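Local structure of extracellular ligand-binding receptor (5ERE) at residues 23-28 with 261-266; 169-174 with 194-199; 375-380 with 463-468. The protein probably senses small extracellular solutes, binding 2-oxo-4-methylpentanoic acid in a leucine-binding-protein-like module and 6-aminopyrimidin-2(1H)-one (cytosine) in a tandem PAS-like sensor module. All blocks are in the same frame, centred on the assembly; numbering follows the deposited sequence.

Contact 1: residues 23-28 with 261-266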
loop_
_atom_site.group_PDB
_atom_site.type_symbol
_atom_site.label_atom_id
_atom_site.label_comp_id
_atom_site.label_asym_id
_atom_site.label_seq_id
_atom_site.Cartn_x
_atom_site.Cartn_y
_atom_site.Cartn_z
ATOM N N ARG A 23 16.412 23.586 -9.566
ATOM C CA ARG A 23 15.368 24.568 -9.809
ATOM C C ARG A 23 14.377 24.717 -8.665
ATOM O O ARG A 23 14.039 25.855 -8.246
ATOM C CB ARG A 23 14.629 24.164 -11.083
ATOM C CG ARG A 23 15.455 24.414 -12.294
ATOM C CD ARG A 23 14.757 23.889 -13.556
ATOM N NE ARG A 23 15.486 24.278 -14.748
ATOM C CZ ARG A 23 15.171 23.868 -15.975
ATOM N NH1 ARG A 23 14.162 23.041 -16.167
ATOM N NH2 ARG A 23 15.873 24.283 -17.006
ATOM N N ALA A 24 13.899 23.583 -8.134
ATOM C CA ALA A 24 12.873 23.664 -7.117
ATOM C C ALA A 24 13.433 24.257 -5.805
ATOM O O ALA A 24 12.760 25.024 -5.127
ATOM C CB ALA A 24 12.277 22.354 -6.889
ATOM N N VAL A 25 14.684 23.927 -5.499
ATOM C CA VAL A 25 15.367 24.402 -4.312
ATOM C C VAL A 25 15.584 25.899 -4.368
ATOM O O VAL A 25 15.407 26.587 -3.365
ATOM C CB VAL A 25 16.697 23.694 -4.144
ATOM C CG1 VAL A 25 17.602 24.417 -3.179
ATOM C CG2 VAL A 25 16.430 22.299 -3.654
ATOM N N GLU A 26 15.971 26.392 -5.536
ATOM C CA GLU A 26 16.254 27.799 -5.688
ATOM C C GLU A 26 14.970 28.583 -5.669
ATOM O O GLU A 26 14.930 29.645 -5.061
ATOM C CB GLU A 26 17.042 28.089 -6.949
ATOM C CG GLU A 26 18.409 27.409 -6.896
ATOM C CD GLU A 26 19.519 28.235 -7.473
ATOM O OE1 GLU A 26 20.073 29.067 -6.718
ATOM O OE2 GLU A 26 19.838 28.032 -8.666
ATOM N N LEU A 27 13.916 28.050 -6.278
ATOM C CA LEU A 27 12.616 28.720 -6.242
ATOM C C LEU A 27 12.064 28.836 -4.795
ATOM O O LEU A 27 11.558 29.889 -4.366
ATOM C CB LEU A 27 11.649 27.970 -7.146
ATOM C CG LEU A 27 10.273 28.584 -7.349
ATOM C CD1 LEU A 27 10.393 29.880 -8.108
ATOM C CD2 LEU A 27 9.452 27.619 -8.138
ATOM N N ALA A 28 12.208 27.746 -4.048
ATOM C CA ALA A 28 11.765 27.624 -2.672
ATOM C C ALA A 28 12.492 28.606 -1.737
ATOM O O ALA A 28 11.889 29.185 -0.820
ATOM C CB ALA A 28 11.976 26.208 -2.204
ATOM N N ASP A 261 9.288 20.693 -0.824
ATOM C CA ASP A 261 8.853 20.471 0.564
ATOM C C ASP A 261 10.019 20.322 1.541
ATOM O O ASP A 261 9.914 20.729 2.720
ATOM C CB ASP A 261 7.950 19.253 0.703
ATOM C CG ASP A 261 6.530 19.512 0.245
ATOM O OD1 ASP A 261 6.240 20.641 -0.211
ATOM O OD2 ASP A 261 5.705 18.571 0.340
ATOM N N LEU A 262 11.122 19.767 1.084
ATOM C CA LEU A 262 12.311 19.748 1.914
ATOM C C LEU A 262 12.759 21.157 2.269
ATOM O O LEU A 262 13.075 21.423 3.425
ATOM C CB LEU A 262 13.458 19.044 1.221
ATOM C CG LEU A 262 14.805 19.333 1.905
ATOM C CD1 LEU A 262 14.760 18.781 3.301
ATOM C CD2 LEU A 262 15.881 18.682 1.139
ATOM N N CYS A 263 12.842 22.053 1.280
ATOM C CA CYS A 263 13.296 23.429 1.589
ATOM C C CYS A 263 12.350 24.142 2.489
ATOM O O CYS A 263 12.788 24.870 3.382
ATOM C CB CYS A 263 13.524 24.275 0.340
ATOM S SG CYS A 263 14.762 23.571 -0.698
ATOM N N THR A 264 11.057 23.964 2.264
ATOM C CA THR A 264 10.043 24.661 3.068
ATOM C C THR A 264 10.179 24.295 4.544
ATOM O O THR A 264 10.204 25.152 5.430
ATOM C CB THR A 264 8.620 24.301 2.552
ATOM O OG1 THR A 264 8.434 24.932 1.279
ATOM C CG2 THR A 264 7.537 24.735 3.512
ATOM N N THR A 265 10.279 22.998 4.800
ATOM C CA THR A 265 10.241 22.524 6.165
ATOM C C THR A 265 11.595 22.721 6.845
ATOM O O THR A 265 11.630 23.058 8.018
ATOM C CB THR A 265 9.791 21.063 6.214
ATOM O OG1 THR A 265 10.698 20.241 5.462
ATOM C CG2 THR A 265 8.372 20.974 5.645
ATOM N N LEU A 266 12.696 22.541 6.118
ATOM C CA LEU A 266 14.014 22.756 6.685
ATOM C C LEU A 266 14.254 24.227 7.015
ATOM O O LEU A 266 14.914 24.538 7.995
ATOM C CB LEU A 266 15.107 22.260 5.737
ATOM C CG LEU A 266 16.536 22.196 6.284
ATOM C CD1 LEU A 266 16.618 21.266 7.478
ATOM C CD2 LEU A 266 17.495 21.690 5.189
#

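Contact 2: residues 169-174 with 194-199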
loop_
_atom_site.group_PDB
_atom_site.type_symbol
_atom_site.label_atom_id
_atom_site.label_comp_id
_atom_site.label_asym_id
_atom_site.label_seq_id
_atom_site.Cartn_x
_atom_site.Cartn_y
_atom_site.Cartn_z
ATOM N N ALA A 169 21.221 -6.939 -25.631
ATOM C CA ALA A 169 21.348 -8.265 -25.032
ATOM C C ALA A 169 20.246 -8.577 -24.036
ATOM O O ALA A 169 19.600 -9.628 -24.124
ATOM C CB ALA A 169 22.689 -8.397 -24.342
ATOM N N GLN A 170 20.067 -7.676 -23.069
ATOM C CA GLN A 170 19.109 -7.883 -21.997
ATOM C C GLN A 170 17.731 -8.051 -22.583
ATOM O O GLN A 170 16.960 -8.878 -22.115
ATOM C CB GLN A 170 19.110 -6.702 -21.012
ATOM C CG GLN A 170 20.434 -6.474 -20.334
ATOM C CD GLN A 170 21.342 -5.550 -21.131
ATOM O OE1 GLN A 170 21.454 -5.651 -22.367
ATOM N NE2 GLN A 170 21.994 -4.637 -20.428
ATOM N N LEU A 171 17.438 -7.246 -23.607
ATOM C CA LEU A 171 16.152 -7.280 -24.288
ATOM C C LEU A 171 16.016 -8.588 -25.098
ATOM O O LEU A 171 14.901 -9.063 -25.316
ATOM C CB LEU A 171 15.999 -6.057 -25.209
ATOM C CG LEU A 171 15.644 -4.668 -24.648
ATOM C CD1 LEU A 171 15.750 -3.649 -25.769
ATOM C CD2 LEU A 171 14.254 -4.618 -24.015
ATOM N N ALA A 172 17.141 -9.170 -25.523
ATOM C CA ALA A 172 17.106 -10.450 -26.259
ATOM C C ALA A 172 16.765 -11.571 -25.289
ATOM O O ALA A 172 15.821 -12.329 -25.515
ATOM C CB ALA A 172 18.436 -10.727 -26.966
ATOM N N THR A 173 17.521 -11.644 -24.194
ATOM C CA THR A 173 17.194 -12.525 -23.081
ATOM C C THR A 173 15.721 -12.433 -22.729
ATOM O O THR A 173 15.061 -13.438 -22.493
ATOM C CB THR A 173 17.993 -12.166 -21.826
ATOM O OG1 THR A 173 19.379 -12.062 -22.148
ATOM C CG2 THR A 173 17.797 -13.202 -20.728
ATOM N N ILE A 174 15.213 -11.209 -22.695
ATOM C CA ILE A 174 13.876 -10.965 -22.192
ATOM C C ILE A 174 12.799 -11.436 -23.161
ATOM O O ILE A 174 11.807 -12.047 -22.751
ATOM C CB ILE A 174 13.672 -9.463 -21.895
ATOM C CG1 ILE A 174 14.305 -9.113 -20.545
ATOM C CG2 ILE A 174 12.171 -9.103 -21.909
ATOM C CD1 ILE A 174 14.506 -7.613 -20.332
ATOM N N ALA A 194 11.694 1.431 -23.911
ATOM C CA ALA A 194 10.398 1.139 -24.532
ATOM C C ALA A 194 10.488 1.007 -26.060
ATOM O O ALA A 194 9.907 0.093 -26.635
ATOM C CB ALA A 194 9.392 2.225 -24.183
ATOM N N LYS A 195 11.200 1.933 -26.694
ATOM C CA LYS A 195 11.316 1.981 -28.150
ATOM C C LYS A 195 11.951 0.706 -28.661
ATOM O O LYS A 195 11.383 0.005 -29.503
ATOM C CB LYS A 195 12.158 3.179 -28.589
ATOM C CG LYS A 195 11.858 3.694 -29.996
ATOM C CD LYS A 195 13.103 4.158 -30.740
ATOM C CE LYS A 195 12.750 5.230 -31.769
ATOM N NZ LYS A 195 13.896 5.609 -32.635
ATOM N N GLN A 196 13.140 0.425 -28.136
ATOM C CA GLN A 196 13.931 -0.702 -28.574
ATOM C C GLN A 196 13.205 -2.013 -28.295
ATOM O O GLN A 196 13.225 -2.924 -29.124
ATOM C CB GLN A 196 15.295 -0.671 -27.893
ATOM C CG GLN A 196 16.117 0.562 -28.269
ATOM C CD GLN A 196 17.561 0.501 -27.782
ATOM O OE1 GLN A 196 18.022 -0.521 -27.277
ATOM N NE2 GLN A 196 18.284 1.596 -27.958
ATOM N N ALA A 197 12.542 -2.104 -27.145
ATOM C CA ALA A 197 11.800 -3.319 -26.814
ATOM C C ALA A 197 10.652 -3.577 -27.805
ATOM O O ALA A 197 10.456 -4.713 -28.247
ATOM C CB ALA A 197 11.268 -3.247 -25.395
ATOM N N ARG A 198 9.902 -2.534 -28.157
ATOM C CA ARG A 198 8.812 -2.677 -29.114
ATOM C C ARG A 198 9.375 -2.996 -30.506
ATOM O O ARG A 198 8.788 -3.782 -31.252
ATOM C CB ARG A 198 7.950 -1.414 -29.146
ATOM C CG ARG A 198 7.103 -1.195 -27.869
ATOM C CD ARG A 198 5.848 -2.039 -27.895
ATOM N NE ARG A 198 4.886 -1.707 -26.833
ATOM C CZ ARG A 198 4.657 -2.456 -25.753
ATOM N NH1 ARG A 198 5.320 -3.588 -25.542
ATOM N NH2 ARG A 198 3.747 -2.080 -24.873
ATOM N N GLN A 199 10.524 -2.409 -30.837
ATOM C CA GLN A 199 11.162 -2.638 -32.135
ATOM C C GLN A 199 11.803 -4.024 -32.176
ATOM O O GLN A 199 12.035 -4.582 -33.246
ATOM C CB GLN A 199 12.201 -1.546 -32.432
ATOM C CG GLN A 199 11.579 -0.231 -32.959
ATOM C CD GLN A 199 12.593 0.891 -33.134
ATOM O OE1 GLN A 199 13.740 0.786 -32.685
ATOM N NE2 GLN A 199 12.171 1.978 -33.781
#

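Contact 3: residues 375-380 with 463-468. With ACY (acetic acid), chain D.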
loop_
_atom_site.group_PDB
_atom_site.type_symbol
_atom_site.label_atom_id
_atom_site.label_comp_id
_atom_site.label_asym_id
_atom_site.label_seq_id
_atom_site.Cartn_x
_atom_site.Cartn_y
_atom_site.Cartn_z
ATOM N N ASN A 375 -9.720 -22.229 11.181
ATOM C CA ASN A 375 -10.327 -20.911 10.921
ATOM C C ASN A 375 -9.529 -19.790 11.555
ATOM O O ASN A 375 -9.723 -19.424 12.711
ATOM C CB ASN A 375 -11.778 -20.924 11.396
ATOM C CG ASN A 375 -12.681 -21.650 10.410
ATOM O OD1 ASN A 375 -12.926 -21.134 9.333
ATOM N ND2 ASN A 375 -13.112 -22.874 10.736
ATOM N N GLN A 376 -8.627 -19.220 10.782
ATOM C CA GLN A 376 -7.753 -18.242 11.365
ATOM C C GLN A 376 -8.501 -16.960 11.757
ATOM O O GLN A 376 -7.976 -16.220 12.557
ATOM C CB GLN A 376 -6.594 -17.923 10.423
ATOM C CG GLN A 376 -6.862 -16.889 9.391
ATOM C CD GLN A 376 -5.693 -16.720 8.432
ATOM O OE1 GLN A 376 -5.580 -17.435 7.439
ATOM N NE2 GLN A 376 -4.817 -15.780 8.738
ATOM N N TYR A 377 -9.703 -16.717 11.221
ATOM C CA TYR A 377 -10.503 -15.514 11.592
ATOM C C TYR A 377 -11.568 -15.800 12.638
ATOM O O TYR A 377 -12.421 -14.949 12.918
ATOM C CB TYR A 377 -11.164 -14.883 10.336
ATOM C CG TYR A 377 -10.118 -14.345 9.403
ATOM C CD1 TYR A 377 -9.423 -13.172 9.711
ATOM C CD2 TYR A 377 -9.744 -15.066 8.265
ATOM C CE1 TYR A 377 -8.429 -12.686 8.877
ATOM C CE2 TYR A 377 -8.757 -14.588 7.417
ATOM C CZ TYR A 377 -8.113 -13.404 7.717
ATOM O OH TYR A 377 -7.131 -12.962 6.872
ATOM N N ALA A 378 -11.496 -16.987 13.248
ATOM C CA ALA A 378 -12.392 -17.348 14.350
ATOM C C ALA A 378 -11.963 -16.736 15.672
ATOM O O ALA A 378 -10.791 -16.601 15.970
ATOM C CB ALA A 378 -12.473 -18.866 14.500
ATOM N N TYR A 379 -12.967 -16.402 16.457
ATOM C CA TYR A 379 -12.817 -16.054 17.835
ATOM C C TYR A 379 -13.065 -17.307 18.673
ATOM O O TYR A 379 -12.315 -17.597 19.591
ATOM C CB TYR A 379 -13.803 -14.953 18.193
ATOM C CG TYR A 379 -13.706 -14.518 19.619
ATOM C CD1 TYR A 379 -12.755 -13.595 20.008
ATOM C CD2 TYR A 379 -14.557 -15.032 20.578
ATOM C CE1 TYR A 379 -12.673 -13.159 21.307
ATOM C CE2 TYR A 379 -14.474 -14.605 21.902
ATOM C CZ TYR A 379 -13.535 -13.660 22.248
ATOM O OH TYR A 379 -13.440 -13.241 23.544
ATOM N N ASN A 380 -14.140 -18.036 18.360
ATOM C CA ASN A 380 -14.293 -19.389 18.889
ATOM C C ASN A 380 -15.291 -20.219 18.097
ATOM O O ASN A 380 -15.884 -19.749 17.123
ATOM C CB ASN A 380 -14.671 -19.378 20.382
ATOM C CG ASN A 380 -16.048 -18.784 20.678
ATOM O OD1 ASN A 380 -16.938 -18.766 19.851
ATOM N ND2 ASN A 380 -16.224 -18.338 21.909
ATOM N N GLY A 463 -12.120 -5.347 9.312
ATOM C CA GLY A 463 -10.993 -4.438 9.371
ATOM C C GLY A 463 -9.656 -5.099 9.118
ATOM O O GLY A 463 -8.816 -4.552 8.409
ATOM N N SER A 464 -9.441 -6.271 9.712
ATOM C CA SER A 464 -8.168 -6.939 9.575
ATOM C C SER A 464 -7.932 -7.307 8.089
ATOM O O SER A 464 -6.812 -7.256 7.593
ATOM C CB SER A 464 -8.118 -8.181 10.469
ATOM O OG SER A 464 -9.021 -9.211 10.062
ATOM N N ILE A 465 -8.995 -7.589 7.368
ATOM C CA ILE A 465 -8.844 -7.964 5.950
ATOM C C ILE A 465 -8.753 -6.691 5.110
ATOM O O ILE A 465 -7.811 -6.493 4.341
ATOM C CB ILE A 465 -9.993 -8.882 5.533
ATOM C CG1 ILE A 465 -9.816 -10.228 6.236
ATOM C CG2 ILE A 465 -10.056 -9.071 3.975
ATOM C CD1 ILE A 465 -11.078 -10.987 6.501
ATOM N N ILE A 466 -9.688 -5.775 5.329
ATOM C CA ILE A 466 -9.785 -4.596 4.486
ATOM C C ILE A 466 -8.586 -3.646 4.599
ATOM O O ILE A 466 -8.123 -3.133 3.597
ATOM C CB ILE A 466 -11.093 -3.841 4.783
ATOM C CG1 ILE A 466 -12.250 -4.667 4.252
ATOM C CG2 ILE A 466 -11.083 -2.486 4.155
ATOM C CD1 ILE A 466 -13.573 -4.315 4.823
ATOM N N SER A 467 -8.099 -3.380 5.808
ATOM C CA SER A 467 -7.021 -2.427 5.972
ATOM C C SER A 467 -5.726 -2.855 5.251
ATOM O O SER A 467 -4.952 -2.019 4.785
ATOM C CB SER A 467 -6.740 -2.201 7.480
ATOM O OG SER A 467 -6.277 -3.406 8.064
ATOM N N ARG A 468 -5.463 -4.147 5.156
ATOM C CA ARG A 468 -4.320 -4.588 4.366
ATOM C C ARG A 468 -4.507 -4.280 2.891
ATOM O O ARG A 468 -3.559 -3.917 2.200
ATOM C CB ARG A 468 -4.067 -6.089 4.551
ATOM C CG ARG A 468 -3.966 -6.514 6.022
ATOM C CD ARG A 468 -3.485 -8.001 6.197
ATOM N NE ARG A 468 -4.358 -8.959 5.508
ATOM C CZ ARG A 468 -5.164 -9.863 6.088
ATOM N NH1 ARG A 468 -5.247 -9.995 7.413
ATOM N NH2 ARG A 468 -5.902 -10.661 5.311
HETATM C C ACY D . -15.014 -5.606 11.949
HETATM O O ACY D . -13.860 -5.178 11.640
HETATM O OXT ACY D . -15.489 -6.700 11.567
HETATM C CH3 ACY D . -15.906 -4.760 12.841
#

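Contact 1: residues 23-28 with 261-266
Val25 and Ala28 meet Cys263 without a ring, amide or carboxylate between them, so this contact is built from rounded groups and has no faces or edges. The carboxylate of Asp261, on the same helix as Cys263, points away from this contact, and its two oxygens accept from the backbone N atoms of Ala292 and Leu293. With SG set beside its own backbone N (chi1 -60°), Cys263 directs its sulfur at the branched end of Val25. Val25 CG2 lies 3.6 Å from Cys263 SG, while Val25 CG1 lies 3.9 Å from Cys263 SG. Alongside, Ala28 CB meets Cys263 CB at 3.6 Å. Small residues suit these positions: Ala28 and Cys263 bring the two backbones to 6.2 Å between their CA atoms, and the compact, weakly polar thiol fits among methyl groups. Val25 also reaches Ile38 and Phe40 of strand 37-42, and Leu262 of the partner helix lies on Val90 and Ile92 of strand 88-92. Helix 254-271 thus packs beside helix 15-32 against the parallel sheet, an arrangement belonging to the alpha/beta lobe of a type I periplasmic binding protein.

Contact 2: residues 169-174 with 194-199
Leu171 reaches the neighbouring helix because CG stands beside its backbone N (chi1 -78°) and CD1 continues the extended chain (chi2 172°), which spreads the two methyl groups over different parts of segment 194-199. The setting is a run of beta-alpha-beta crossovers in the second lobe of the periplasmic-binding-protein fold: helix 168-175 links strands 154-160 and 181-185, and helix 190-199 links 181-185 with 205-208. The two helices are therefore successive connections of the parallel part of a mixed sheet, joined here chiefly through the two methyl groups of Leu171.

Leu171 CD2 rests against Ala197 CB at 3.6 Å. The other methyl, Leu171 CD1, touches Gln196 CB at 3.7 Å and also lies near the backbone, 3.8 Å from Ala197 N. Alanine suits the facing position because its lone methyl lets the leucine approach the helix backbone closely; the CA atoms of Leu171 and Ala197 are 6.4 Å apart. Gln196 crosses the leucine side chain at about a right angle. Its CB makes the closest contact, and the extended chain leaves Gln196 OE1 at 4.1 Å from Leu171 CD1, a looser approach that suits a partly exposed position at the border of a buried patch. Gln196 also touches Ile167, just ahead of the first helix.

Ile202, in the loop after helix 190-199, completes the apolar cluster by touching Leu171, Ile174 and Ala197. Arg198 ties that loop down, its NH1 donating to the carbonyl oxygens of Ile202 and Ala204. Within the first helix, Thr173 turns its hydroxyl back on the preceding turn: Thr173 OG1 donates to Ala169 O at 3.1 Å from above the carbonyl plane, while Thr173 N donates to the same oxygen at 2.9 Å.

Contact 3: residues 375-380 with 463-468
Tyr377, in a type I turn leading into the PAS-like sheet of the sensor module, lays its ring against helix 461-470, the connection to the second such sheet. The tight part is mainly apolar. Ile465 CD1 sits over one ring face in a CH-pi contact, 4.1 Å from the centroid of the Tyr377 ring, and Gln376 CG covers the opposite face toward its rim. Ser464 OG, bonded to Phe461 O, lies obliquely to the ring, 3.7 Å from Tyr377 CE1. Isoleucine suits its place: with CG1 beside the backbone N (chi1 -69°), its longer branch reaches the ring, and Leu336 and Ile339 of helix 324-357 pack on it.

The outer part is polar and more open. Exposed Arg468 comes from the opposite direction, and its NH2 donates to Tyr377 OH at 3.0 Å (160°), close to the guanidinium plane. The same NH2 forms a salt bridge with Glu335. A phenylalanine in place of Tyr377 would lack the hydroxyl, and Arg468 would probably turn more freely, held less firmly beside Glu335.

At the helix start an acetic acid, probably from crystallisation, accepts from Phe462 N and, at 2.9 Å to its O atom, from Gly463 N.

Contacts 1 and 2 are both buried helix-helix packings inside the periplasmic-binding-protein module, one in each lobe, with centres about 39 Å apart; contact 2 is nested along the chain within the loop that contact 1 closes. Each relies on aliphatic groups facing an alanine, with no hydrogen bond across, as suits helices covering a sheet. Contact 3 lies across the chain's centre from both, about 44 Å from either between centres, and follows them in sequence. Only partly buried, it joins a turn to a helix in the sensor module and combines aromatic packing with a hydrogen bond on its solvent side. The three contacts share no helix or strand.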